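Local coordinates for exopolygalacturonase (Yersinia enterocolitica, PDB 2UVF), which hydrolyses polygalacturonan, the backbone of pectin, from the chain end as a family 28 glycoside hydrolase, probably releasing digalacturonic acid, at residues A37-L41 / F128-A132; P154-N158 / D181-P185; T374-G380 / D399-D403; N526-S532 / N558-V564. All coordinates share one frame. Where two conformers were deposited one is given. Residue numbers count along the deposited sequence, not the author numbering.

Contact 1: A37-L41 / F128-A132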
loop_
_atom_site.group_PDB
_atom_site.type_symbol
_atom_site.label_atom_id
_atom_site.label_comp_id
_atom_site.label_asym_id
_atom_site.label_seq_id
_atom_site.Cartn_x
_atom_site.Cartn_y
_atom_site.Cartn_z
ATOM N N ALA A 37 -21.993 -13.257 -15.569
ATOM C CA ALA A 37 -20.781 -12.725 -16.212
ATOM C C ALA A 37 -19.903 -11.861 -15.299
ATOM O O ALA A 37 -20.430 -11.114 -14.467
ATOM C CB ALA A 37 -21.148 -11.944 -17.475
ATOM N N PRO A 38 -18.559 -11.965 -15.458
ATOM C CA PRO A 38 -17.592 -11.105 -14.761
ATOM C C PRO A 38 -17.885 -9.625 -14.961
ATOM O O PRO A 38 -18.213 -9.199 -16.077
ATOM C CB PRO A 38 -16.256 -11.481 -15.410
ATOM C CG PRO A 38 -16.449 -12.891 -15.809
ATOM C CD PRO A 38 -17.866 -12.959 -16.301
ATOM N N GLN A 39 -17.792 -8.861 -13.876
ATOM C CA GLN A 39 -18.140 -7.444 -13.899
ATOM C C GLN A 39 -16.912 -6.556 -13.961
ATOM O O GLN A 39 -15.907 -6.815 -13.296
ATOM C CB GLN A 39 -18.994 -7.063 -12.683
ATOM C CG GLN A 39 -20.359 -7.714 -12.655
ATOM C CD GLN A 39 -21.154 -7.386 -11.395
ATOM O OE1 GLN A 39 -20.749 -6.541 -10.572
ATOM N NE2 GLN A 39 -22.303 -8.056 -11.237
ATOM N N GLN A 40 -17.013 -5.524 -14.789
ATOM C CA GLN A 40 -16.089 -4.385 -14.816
ATOM C C GLN A 40 -14.662 -4.683 -15.272
ATOM O O GLN A 40 -13.705 -4.223 -14.651
ATOM C CB GLN A 40 -16.113 -3.628 -13.476
ATOM C CG GLN A 40 -17.524 -3.249 -13.038
ATOM C CD GLN A 40 -17.574 -2.491 -11.726
ATOM O OE1 GLN A 40 -16.694 -1.677 -11.422
ATOM N NE2 GLN A 40 -18.618 -2.744 -10.947
ATOM N N LEU A 41 -14.519 -5.420 -16.375
ATOM C CA LEU A 41 -13.221 -5.542 -17.021
ATOM C C LEU A 41 -12.792 -4.117 -17.329
ATOM O O LEU A 41 -13.625 -3.297 -17.710
ATOM C CB LEU A 41 -13.296 -6.383 -18.303
ATOM C CG LEU A 41 -12.023 -6.454 -19.167
ATOM C CD1 LEU A 41 -10.884 -7.155 -18.428
ATOM C CD2 LEU A 41 -12.273 -7.123 -20.515
ATOM N N PHE A 128 -11.468 -6.822 -25.763
ATOM C CA PHE A 128 -11.141 -7.771 -24.697
ATOM C C PHE A 128 -12.409 -8.235 -23.957
ATOM O O PHE A 128 -13.282 -7.416 -23.614
ATOM C CB PHE A 128 -10.167 -7.142 -23.676
ATOM C CG PHE A 128 -8.798 -6.790 -24.227
ATOM C CD1 PHE A 128 -7.889 -7.787 -24.590
ATOM C CD2 PHE A 128 -8.396 -5.454 -24.319
ATOM C CE1 PHE A 128 -6.608 -7.462 -25.083
ATOM C CE2 PHE A 128 -7.129 -5.115 -24.798
ATOM C CZ PHE A 128 -6.233 -6.114 -25.182
ATOM N N THR A 129 -12.516 -9.546 -23.733
ATOM C CA THR A 129 -13.487 -10.083 -22.772
ATOM C C THR A 129 -12.826 -11.044 -21.771
ATOM O O THR A 129 -11.733 -11.554 -22.023
ATOM C CB THR A 129 -14.726 -10.775 -23.438
ATOM O OG1 THR A 129 -14.301 -11.838 -24.301
ATOM C CG2 THR A 129 -15.577 -9.774 -24.208
ATOM N N VAL A 130 -13.510 -11.274 -20.647
ATOM C CA VAL A 130 -13.063 -12.196 -19.586
ATOM C C VAL A 130 -14.198 -13.137 -19.121
ATOM O O VAL A 130 -15.334 -12.704 -18.899
ATOM C CB VAL A 130 -12.427 -11.416 -18.360
ATOM C CG1 VAL A 130 -13.444 -10.505 -17.664
ATOM C CG2 VAL A 130 -11.790 -12.370 -17.363
ATOM N N LYS A 131 -13.876 -14.425 -18.993
ATOM C CA LYS A 131 -14.813 -15.424 -18.454
ATOM C C LYS A 131 -14.241 -16.066 -17.194
ATOM O O LYS A 131 -13.046 -16.407 -17.162
ATOM C CB LYS A 131 -15.078 -16.550 -19.473
ATOM C CG LYS A 131 -15.513 -16.117 -20.851
ATOM C CD LYS A 131 -16.004 -17.326 -21.637
ATOM C CE LYS A 131 -16.421 -16.945 -23.059
ATOM N NZ LYS A 131 -17.410 -17.907 -23.651
ATOM N N ALA A 132 -15.089 -16.219 -16.176
ATOM C CA ALA A 132 -14.815 -17.085 -15.030
ATOM C C ALA A 132 -14.697 -18.544 -15.458
ATOM O O ALA A 132 -15.500 -19.041 -16.253
ATOM C CB ALA A 132 -15.897 -16.946 -13.976
#

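Contact 2: P154-N158 / D181-P185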
loop_
_atom_site.group_PDB
_atom_site.type_symbol
_atom_site.label_atom_id
_atom_site.label_comp_id
_atom_site.label_asym_id
_atom_site.label_seq_id
_atom_site.Cartn_x
_atom_site.Cartn_y
_atom_site.Cartn_z
ATOM N N PRO A 154 7.081 6.208 -27.504
ATOM C CA PRO A 154 7.484 7.444 -26.824
ATOM C C PRO A 154 8.859 8.010 -27.238
ATOM O O PRO A 154 9.694 7.298 -27.806
ATOM C CB PRO A 154 7.546 7.005 -25.359
ATOM C CG PRO A 154 8.013 5.607 -25.441
ATOM C CD PRO A 154 7.299 5.032 -26.637
ATOM N N GLN A 155 9.084 9.289 -26.930
ATOM C CA GLN A 155 10.398 9.896 -27.074
ATOM C C GLN A 155 11.319 9.355 -25.984
ATOM O O GLN A 155 11.201 9.744 -24.821
ATOM C CB GLN A 155 10.311 11.422 -26.954
ATOM C CG GLN A 155 11.648 12.131 -27.212
ATOM C CD GLN A 155 11.869 13.395 -26.376
ATOM O OE1 GLN A 155 10.972 13.877 -25.678
ATOM N NE2 GLN A 155 13.090 13.930 -26.442
ATOM N N ILE A 156 12.230 8.462 -26.356
ATOM C CA ILE A 156 13.198 7.929 -25.400
ATOM C C ILE A 156 14.194 9.017 -25.038
ATOM O O ILE A 156 14.724 9.693 -25.916
ATOM C CB ILE A 156 13.946 6.675 -25.940
ATOM C CG1 ILE A 156 12.955 5.575 -26.376
ATOM C CG2 ILE A 156 14.976 6.159 -24.915
ATOM C CD1 ILE A 156 11.831 5.232 -25.351
ATOM N N VAL A 157 14.413 9.198 -23.737
ATOM C CA VAL A 157 15.415 10.127 -23.219
ATOM C C VAL A 157 16.275 9.346 -22.235
ATOM O O VAL A 157 15.780 8.872 -21.212
ATOM C CB VAL A 157 14.773 11.346 -22.491
ATOM C CG1 VAL A 157 15.842 12.279 -21.953
ATOM C CG2 VAL A 157 13.796 12.101 -23.396
ATOM N N ASN A 158 17.558 9.203 -22.537
ATOM C CA ASN A 158 18.460 8.439 -21.684
ATOM C C ASN A 158 19.277 9.408 -20.830
ATOM O O ASN A 158 19.842 10.361 -21.353
ATOM C CB ASN A 158 19.344 7.531 -22.552
ATOM C CG ASN A 158 20.330 6.692 -21.743
ATOM O OD1 ASN A 158 20.728 7.053 -20.631
ATOM N ND2 ASN A 158 20.747 5.568 -22.320
ATOM N N ASP A 181 13.993 17.577 -17.439
ATOM C CA ASP A 181 13.702 18.931 -17.925
ATOM C C ASP A 181 13.538 18.945 -19.449
ATOM O O ASP A 181 12.568 19.499 -19.966
ATOM C CB ASP A 181 14.787 19.925 -17.487
ATOM C CG ASP A 181 14.678 20.318 -16.025
ATOM O OD1 ASP A 181 13.560 20.287 -15.465
ATOM O OD2 ASP A 181 15.722 20.674 -15.432
ATOM N N SER A 182 14.472 18.301 -20.148
ATOM C CA SER A 182 14.460 18.224 -21.614
ATOM C C SER A 182 13.444 17.211 -22.132
ATOM O O SER A 182 13.742 16.440 -23.050
ATOM C CB SER A 182 15.853 17.862 -22.138
ATOM O OG SER A 182 16.033 16.455 -22.201
ATOM N N CYS A 183 12.245 17.223 -21.551
ATOM C CA CYS A 183 11.258 16.176 -21.807
ATOM C C CYS A 183 9.997 16.734 -22.474
ATOM O O CYS A 183 9.302 17.576 -21.895
ATOM C CB CYS A 183 10.895 15.476 -20.489
ATOM S SG CYS A 183 11.079 13.663 -20.469
ATOM N N LYS A 184 9.715 16.267 -23.691
ATOM C CA LYS A 184 8.449 16.552 -24.367
ATOM C C LYS A 184 7.340 15.721 -23.713
ATOM O O LYS A 184 7.635 14.667 -23.149
ATOM C CB LYS A 184 8.552 16.205 -25.860
ATOM C CG LYS A 184 9.166 17.296 -26.737
ATOM C CD LYS A 184 9.242 16.874 -28.215
ATOM C CE LYS A 184 10.580 16.196 -28.552
ATOM N NZ LYS A 184 10.925 16.282 -30.005
ATOM N N PRO A 185 6.072 16.199 -23.750
ATOM C CA PRO A 185 4.930 15.376 -23.300
ATOM C C PRO A 185 4.832 14.006 -23.981
ATOM O O PRO A 185 4.723 13.919 -25.209
ATOM C CB PRO A 185 3.712 16.250 -23.641
ATOM C CG PRO A 185 4.243 17.639 -23.575
ATOM C CD PRO A 185 5.633 17.552 -24.142
#

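Contact 3: T374-G380 / D399-D403. With NI (nickel (II) ion), chain K; ADA (alpha-D-galactopyranuronic acid), chain C; SO4 (sulfate ion), chain I.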
loop_
_atom_site.group_PDB
_atom_site.type_symbol
_atom_site.label_atom_id
_atom_site.label_comp_id
_atom_site.label_asym_id
_atom_site.label_seq_id
_atom_site.Cartn_x
_atom_site.Cartn_y
_atom_site.Cartn_z
ATOM N N THR A 374 11.989 -3.122 2.684
ATOM C CA THR A 374 12.378 -2.012 3.548
ATOM C C THR A 374 12.288 -2.393 5.019
ATOM O O THR A 374 12.257 -1.522 5.870
ATOM C CB THR A 374 11.526 -0.740 3.295
ATOM O OG1 THR A 374 10.178 -0.948 3.734
ATOM C CG2 THR A 374 11.493 -0.376 1.810
ATOM N N TYR A 375 12.239 -3.693 5.312
ATOM C CA TYR A 375 12.263 -4.178 6.681
ATOM C C TYR A 375 13.690 -4.017 7.144
ATOM O O TYR A 375 14.597 -4.417 6.406
ATOM C CB TYR A 375 11.858 -5.659 6.745
ATOM C CG TYR A 375 11.776 -6.190 8.156
ATOM C CD1 TYR A 375 10.632 -5.991 8.917
ATOM C CD2 TYR A 375 12.843 -6.876 8.739
ATOM C CE1 TYR A 375 10.548 -6.441 10.210
ATOM C CE2 TYR A 375 12.746 -7.356 10.024
ATOM C CZ TYR A 375 11.585 -7.135 10.749
ATOM O OH TYR A 375 11.466 -7.585 12.050
ATOM N N ASP A 376 13.930 -3.425 8.316
ATOM C CA ASP A 376 12.903 -2.872 9.210
ATOM C C ASP A 376 13.157 -1.362 9.416
ATOM O O ASP A 376 13.352 -0.908 10.538
ATOM C CB ASP A 376 12.951 -3.603 10.558
ATOM C CG ASP A 376 11.717 -3.384 11.384
ATOM O OD1 ASP A 376 11.713 -3.791 12.568
ATOM O OD2 ASP A 376 10.739 -2.804 10.861
ATOM N N ALA A 377 13.167 -0.611 8.319
ATOM C CA ALA A 377 13.400 0.827 8.339
ATOM C C ALA A 377 12.292 1.567 9.109
ATOM O O ALA A 377 11.111 1.479 8.742
ATOM C CB ALA A 377 13.540 1.348 6.925
ATOM N N ASN A 378 12.673 2.245 10.195
ATOM C CA ASN A 378 11.706 2.954 11.064
ATOM C C ASN A 378 10.850 3.939 10.271
ATOM O O ASN A 378 11.379 4.824 9.586
ATOM C CB ASN A 378 12.410 3.665 12.222
ATOM C CG ASN A 378 11.473 3.957 13.414
ATOM O OD1 ASN A 378 10.457 3.288 13.627
ATOM N ND2 ASN A 378 11.828 4.959 14.197
ATOM N N ASN A 379 9.534 3.742 10.365
ATOM C CA ASN A 379 8.503 4.477 9.615
ATOM C C ASN A 379 8.514 4.224 8.116
ATOM O O ASN A 379 7.900 4.978 7.345
ATOM C CB ASN A 379 8.569 5.980 9.905
ATOM C CG ASN A 379 8.607 6.268 11.379
ATOM O OD1 ASN A 379 9.566 6.858 11.860
ATOM N ND2 ASN A 379 7.590 5.791 12.125
ATOM N N GLY A 380 9.192 3.162 7.702
ATOM C CA GLY A 380 9.287 2.860 6.286
ATOM C C GLY A 380 8.086 2.072 5.822
ATOM O O GLY A 380 8.196 0.847 5.567
ATOM N N ASP A 399 7.351 -6.245 2.109
ATOM C CA ASP A 399 8.167 -6.589 3.285
ATOM C C ASP A 399 8.730 -5.232 3.777
ATOM O O ASP A 399 9.726 -4.714 3.246
ATOM C CB ASP A 399 9.286 -7.583 2.897
ATOM C CG ASP A 399 9.907 -8.264 4.084
ATOM O OD1 ASP A 399 9.198 -9.042 4.751
ATOM O OD2 ASP A 399 11.123 -8.046 4.342
ATOM N N THR A 400 8.058 -4.638 4.756
ATOM C CA THR A 400 8.204 -3.207 5.009
ATOM C C THR A 400 8.604 -2.944 6.461
ATOM O O THR A 400 8.393 -3.775 7.328
ATOM C CB THR A 400 6.889 -2.449 4.643
ATOM O OG1 THR A 400 5.803 -2.981 5.405
ATOM C CG2 THR A 400 6.546 -2.590 3.160
ATOM N N GLY A 401 9.190 -1.775 6.704
ATOM C CA GLY A 401 9.595 -1.370 8.034
ATOM C C GLY A 401 8.420 -0.930 8.876
ATOM O O GLY A 401 8.508 -0.969 10.099
ATOM N N ASP A 402 7.331 -0.526 8.224
ATOM C CA ASP A 402 6.114 -0.083 8.920
ATOM C C ASP A 402 4.870 -0.664 8.253
ATOM O O ASP A 402 4.900 -1.810 7.764
ATOM C CB ASP A 402 6.053 1.455 8.965
ATOM C CG ASP A 402 5.363 1.969 10.213
ATOM O OD1 ASP A 402 4.118 1.966 10.235
ATOM O OD2 ASP A 402 6.063 2.360 11.173
ATOM N N ASP A 403 3.772 0.099 8.232
ATOM C CA ASP A 403 2.512 -0.397 7.665
ATOM C C ASP A 403 2.796 -0.724 6.209
ATOM O O ASP A 403 3.612 -0.053 5.588
ATOM C CB ASP A 403 1.396 0.658 7.721
ATOM C CG ASP A 403 1.004 1.048 9.146
ATOM O OD1 ASP A 403 1.172 0.206 10.074
ATOM O OD2 ASP A 403 0.490 2.187 9.336
HETATM NI NI NI K . 8.754 -2.478 11.512
HETATM C C1 ADA C . 3.286 4.649 11.526
HETATM C C2 ADA C . 3.747 5.693 10.489
HETATM C C3 ADA C . 3.974 7.014 11.259
HETATM C C4 ADA C . 2.573 7.543 11.606
HETATM C C5 ADA C . 1.944 6.509 12.557
HETATM C C6 ADA C . 0.493 6.898 12.923
HETATM O O1 ADA C . 4.209 4.493 12.644
HETATM O O2 ADA C . 4.877 5.281 9.754
HETATM O O3 ADA C . 4.804 7.965 10.546
HETATM O O4 ADA C . 1.780 7.542 10.392
HETATM O O5 ADA C . 1.987 5.125 11.996
HETATM O O6B ADA C . -0.425 6.555 12.135
HETATM O O6A ADA C . 0.307 7.533 13.993
HETATM S S SO4 I . 7.648 4.474 15.848
HETATM O O1 SO4 I . 7.926 3.220 15.150
HETATM O O2 SO4 I . 7.623 4.199 17.281
HETATM O O3 SO4 I . 8.702 5.450 15.573
HETATM O O4 SO4 I . 6.360 5.012 15.399
HETATM O O HOH W 1 12.977 -6.275 3.372
HETATM O O HOH W 2 9.174 -3.908 13.137
HETATM O O HOH W 3 8.512 1.656 11.956
HETATM O O HOH W 4 8.240 -4.197 9.895
HETATM O O HOH W 5 9.508 -0.681 13.084
#

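Contact 4: N526-S532 / N558-V564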
loop_
_atom_site.group_PDB
_atom_site.type_symbol
_atom_site.label_atom_id
_atom_site.label_comp_id
_atom_site.label_asym_id
_atom_site.label_seq_id
_atom_site.Cartn_x
_atom_site.Cartn_y
_atom_site.Cartn_z
ATOM N N ASN A 526 -15.163 -14.284 4.622
ATOM C CA ASN A 526 -14.396 -15.289 3.861
ATOM C C ASN A 526 -12.890 -15.146 4.095
ATOM O O ASN A 526 -12.137 -14.993 3.146
ATOM C CB ASN A 526 -14.672 -15.174 2.350
ATOM C CG ASN A 526 -16.153 -15.254 1.989
ATOM O OD1 ASN A 526 -16.979 -15.698 2.773
ATOM N ND2 ASN A 526 -16.479 -14.827 0.776
ATOM N N VAL A 527 -12.481 -15.179 5.364
ATOM C CA VAL A 527 -11.099 -14.936 5.786
ATOM C C VAL A 527 -10.657 -16.086 6.686
ATOM O O VAL A 527 -11.363 -16.473 7.608
ATOM C CB VAL A 527 -10.940 -13.569 6.536
ATOM C CG1 VAL A 527 -9.623 -13.499 7.342
ATOM C CG2 VAL A 527 -11.072 -12.385 5.568
ATOM N N THR A 528 -9.484 -16.626 6.392
ATOM C CA THR A 528 -8.912 -17.716 7.155
ATOM C C THR A 528 -7.557 -17.268 7.675
ATOM O O THR A 528 -6.766 -16.683 6.935
ATOM C CB THR A 528 -8.742 -18.969 6.277
ATOM O OG1 THR A 528 -8.083 -18.592 5.050
ATOM C CG2 THR A 528 -10.105 -19.581 5.950
ATOM N N VAL A 529 -7.317 -17.510 8.951
ATOM C CA VAL A 529 -6.014 -17.313 9.544
ATOM C C VAL A 529 -5.580 -18.616 10.194
ATOM O O VAL A 529 -6.310 -19.176 11.014
ATOM C CB VAL A 529 -6.005 -16.222 10.668
ATOM C CG1 VAL A 529 -4.581 -16.024 11.214
ATOM C CG2 VAL A 529 -6.585 -14.912 10.190
ATOM N N ASP A 530 -4.383 -19.074 9.834
ATOM C CA ASP A 530 -3.709 -20.148 10.554
ATOM C C ASP A 530 -2.518 -19.575 11.311
ATOM O O ASP A 530 -1.539 -19.149 10.705
ATOM C CB ASP A 530 -3.246 -21.240 9.600
ATOM C CG ASP A 530 -2.670 -22.461 10.320
ATOM O OD1 ASP A 530 -2.819 -22.632 11.556
ATOM O OD2 ASP A 530 -2.046 -23.268 9.621
ATOM N N ASN A 531 -2.625 -19.583 12.639
ATOM C CA ASN A 531 -1.579 -19.132 13.551
ATOM C C ASN A 531 -1.476 -17.626 13.667
ATOM O O ASN A 531 -1.409 -16.901 12.664
ATOM C CB ASN A 531 -0.202 -19.714 13.196
ATOM C CG ASN A 531 -0.193 -21.233 13.150
ATOM O OD1 ASN A 531 0.496 -21.832 12.321
ATOM N ND2 ASN A 531 -0.946 -21.857 14.041
ATOM N N SER A 532 -1.484 -17.176 14.911
ATOM C CA SER A 532 -1.166 -15.807 15.266
ATOM C C SER A 532 -0.295 -16.009 16.496
ATOM O O SER A 532 -0.762 -16.572 17.498
ATOM C CB SER A 532 -2.420 -15.041 15.629
ATOM O OG SER A 532 -2.352 -13.688 15.204
ATOM N N ASN A 558 -18.350 -15.914 8.009
ATOM C CA ASN A 558 -17.560 -17.017 7.441
ATOM C C ASN A 558 -16.030 -16.853 7.564
ATOM O O ASN A 558 -15.312 -16.746 6.570
ATOM C CB ASN A 558 -18.001 -17.305 5.990
ATOM C CG ASN A 558 -17.259 -18.489 5.364
ATOM O OD1 ASN A 558 -16.864 -19.422 6.063
ATOM N ND2 ASN A 558 -17.073 -18.451 4.038
ATOM N N VAL A 559 -15.537 -16.873 8.795
ATOM C CA VAL A 559 -14.108 -16.675 9.076
ATOM C C VAL A 559 -13.622 -17.868 9.900
ATOM O O VAL A 559 -14.323 -18.309 10.795
ATOM C CB VAL A 559 -13.880 -15.326 9.858
ATOM C CG1 VAL A 559 -12.449 -15.195 10.400
ATOM C CG2 VAL A 559 -14.261 -14.108 9.005
ATOM N N GLN A 560 -12.425 -18.386 9.610
ATOM C CA GLN A 560 -11.861 -19.511 10.370
ATOM C C GLN A 560 -10.491 -19.149 10.927
ATOM O O GLN A 560 -9.596 -18.744 10.188
ATOM C CB GLN A 560 -11.744 -20.781 9.505
ATOM C CG GLN A 560 -13.058 -21.418 9.069
ATOM C CD GLN A 560 -13.663 -20.808 7.820
ATOM O OE1 GLN A 560 -12.993 -20.649 6.797
ATOM N NE2 GLN A 560 -14.958 -20.483 7.886
ATOM N N LEU A 561 -10.332 -19.329 12.229
ATOM C CA LEU A 561 -9.143 -18.922 12.934
ATOM C C LEU A 561 -8.525 -20.114 13.663
ATOM O O LEU A 561 -9.112 -20.642 14.625
ATOM C CB LEU A 561 -9.476 -17.797 13.932
ATOM C CG LEU A 561 -10.041 -16.494 13.382
ATOM C CD1 LEU A 561 -10.308 -15.493 14.459
ATOM C CD2 LEU A 561 -9.066 -15.930 12.441
ATOM N N ASN A 562 -7.352 -20.549 13.209
ATOM C CA ASN A 562 -6.672 -21.624 13.891
ATOM C C ASN A 562 -5.458 -21.130 14.662
ATOM O O ASN A 562 -4.649 -20.352 14.130
ATOM C CB ASN A 562 -6.265 -22.710 12.895
ATOM C CG ASN A 562 -5.751 -23.943 13.580
ATOM O OD1 ASN A 562 -6.500 -24.667 14.226
ATOM N ND2 ASN A 562 -4.467 -24.180 13.461
ATOM N N ASN A 563 -5.347 -21.586 15.911
ATOM C CA ASN A 563 -4.214 -21.282 16.771
ATOM C C ASN A 563 -4.017 -19.770 16.946
ATOM O O ASN A 563 -2.966 -19.207 16.618
ATOM C CB ASN A 563 -2.939 -21.981 16.275
ATOM C CG ASN A 563 -1.729 -21.685 17.147
ATOM O OD1 ASN A 563 -0.627 -21.513 16.641
ATOM N ND2 ASN A 563 -1.933 -21.612 18.455
ATOM N N VAL A 564 -5.070 -19.134 17.445
ATOM C CA VAL A 564 -5.072 -17.724 17.791
ATOM C C VAL A 564 -5.567 -17.563 19.254
ATOM O O VAL A 564 -6.214 -18.466 19.823
ATOM C CB VAL A 564 -5.944 -16.867 16.808
ATOM C CG1 VAL A 564 -5.554 -17.099 15.352
ATOM C CG2 VAL A 564 -7.461 -17.110 17.019
#

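Contact 1: A37-L41 / F128-A132
A fibronectin type III domain is a sandwich of two antiparallel sheets, and its core depends on side chains meeting where no backbone bond joins the layers. Here residues 37-41 lead into the edge strand of the three-stranded sheet, while 128-132 belong to an inner strand of the four-stranded one. The short strand segments run at 138° to each other with axes 8.2 Å apart, and no hydrogen bond links them. Phe128 comes first: its CB lies 3.8 Å from Leu41 CD2, while the ring leads away to pack on Leu55 and Ile146. Thr129 points its side chain away, so Leu41 CD2 meets its backbone, 3.9 Å from Thr129 CA. Val130 turns back into the interface and sits between both partners, its CG1 4.2 Å from Leu41 CB and 3.7 Å from Pro38 CB. Lys131 again faces away, beside Phe72 of strand 66-73. At Ala132 the contact thins, and the proline ring completes it, with Pro38 CG 3.6 Å from Ala132 N and 3.3 Å from Val130 O.

Contact 2: P154-N158 / D181-P185
Gln155 reaches its side chain over the backbone at Cys183 and Lys184, just after the end of helix 173-181. Its OE1 accepts a weak hydrogen bond from Lys184 N, at 3.4 Å, and the same OE1 lies 3.4 Å from Lys184 CB. Two residues on, Val157 points the same way from strand 156-158, bringing its CG2 to 4.3 Å from Cys183 SG and its CG1 to 4.2 Å from Ser182 OG. This is the opening of the right-handed parallel beta-helix, where a short strand pairs with strand 187-191 and the helix is carried between them in a beta-alpha-beta connection. The turn leaving the helix begins at Ser182, and Phe162 packs on both Val157 and Ser182. A disulfide from Cys183 to Cys187 ties the turn to the start of strand 187-191. With one weak hydrogen bond and a single apolar pair, the noncovalent contact is slight, and the covalent tie runs from the turn to the next strand, not across the two segments.

Contact 3: T374-G380 / D399-D403
A nickel ion joins the two segments directly: Asp376 OD2 and Gly401 O each bind it at 2.1 Å, and waters 2, 4 and 5 bind it at 2.2, 2.4 and 2.5 Å. Thr374 N donates backbone to backbone to Asp399 O at 2.8 Å, and Gly401 N donates to the Thr374 hydroxyl, OG1, at 3.2 Å; Gly380 O, at the end of the type II turn 377-380, accepts weak bonds from Gly401 N at 3.0 Å and Asp402 N at 3.1 Å. Gly401 has to be glycine-sized, since an ideal CB would fall 2.0 Å from Ala377 O. Toward the sugar, Asp402 OD2 accepts a hydrogen bond from galacturonic acid O1 at 3.2 Å, and water 3 accepts from Asn379 N and lies 2.7 Å from Asp402 OD2. Asn379 also lines this glycan pocket, its OD1 held by Arg330. Asp402 and Asp403, with Asp381 nearby in the pocket, are probably the catalytic acid group, as in other family 28 enzymes. Farther out, the edge of the Tyr375 ring meets Thr400 O, 3.5 Å from Tyr375 CD1, and Asp399 forms a salt bridge with Arg432. Both segments lie in loops on successive coils of the beta-helix. One runs between strands 371-373 and 383-386; the other leads from strand 397-399 into strand 405-408. Strand 289-293 packs alongside Tyr375 and Asp399.

Contact 4: N526-S532 / N558-V564
Successive coils of a parallel beta-helix join through in-register parallel strands, as residues 526-532 and 558-564 do, with axes 4.8 Å apart and 2° from parallel. Backbone donors alternate between the segments as far as Asn531: Gln560 N to Val527 O (3.0 Å), Val529 N to Gln560 O (2.9 Å), Asn562 N to Val529 O (2.8 Å) and Asn531 N to Asn562 O (2.6 Å); Val527 N to Asn558 O (3.5 Å) is weak. Ser532 N to Asn563 O (3.0 Å) breaks the pattern, Asn563 having left strand geometry. Thr528 and Asp530 bond Met487 and Asp489 of strand 476-490 at the other edge. Polar side chains at matching positions also hydrogen-bond: Asn558 ND2 donates to Asn526 OD1 (3.0 Å) at the corner and Asn562 ND2 to Asp530 OD1 (3.0 Å). Asn558 OD1 receives Gln560 NE2 (2.8 Å), Asn526 ND2 continues to Asn484, Asn562 OD1 to Thr583, and Thr528 OG1 to His108 and Gln107. On the other face Val529 CG2 lies 3.5 Å from Leu561 CD2, beside Val494. The backbone bonds set the register, polar side chains add to it at the corner and at Asp530, and the valine-leucine face packs inward.

The four contacts follow one another along the chain. Contact 1 lies in the fibronectin type III domain, between its two sheets; contacts 2, 3 and 4 belong to the parallel beta-helix that follows. Contact 2 stands at its opening coil and contact 4 near its far end, their centres 50 Å apart on opposite sides of the chain's centre yet on the same curled sheet. Contact 3 falls between them, 34 Å from contact 2 and 25 Å from contact 4 between centres, in loops that contribute to the sugar site. The centres of contacts 1 and 3 are about 37 Å apart, across the chain's centre, so the small domain sits away from the sugar-binding loops that the stacked coils carry.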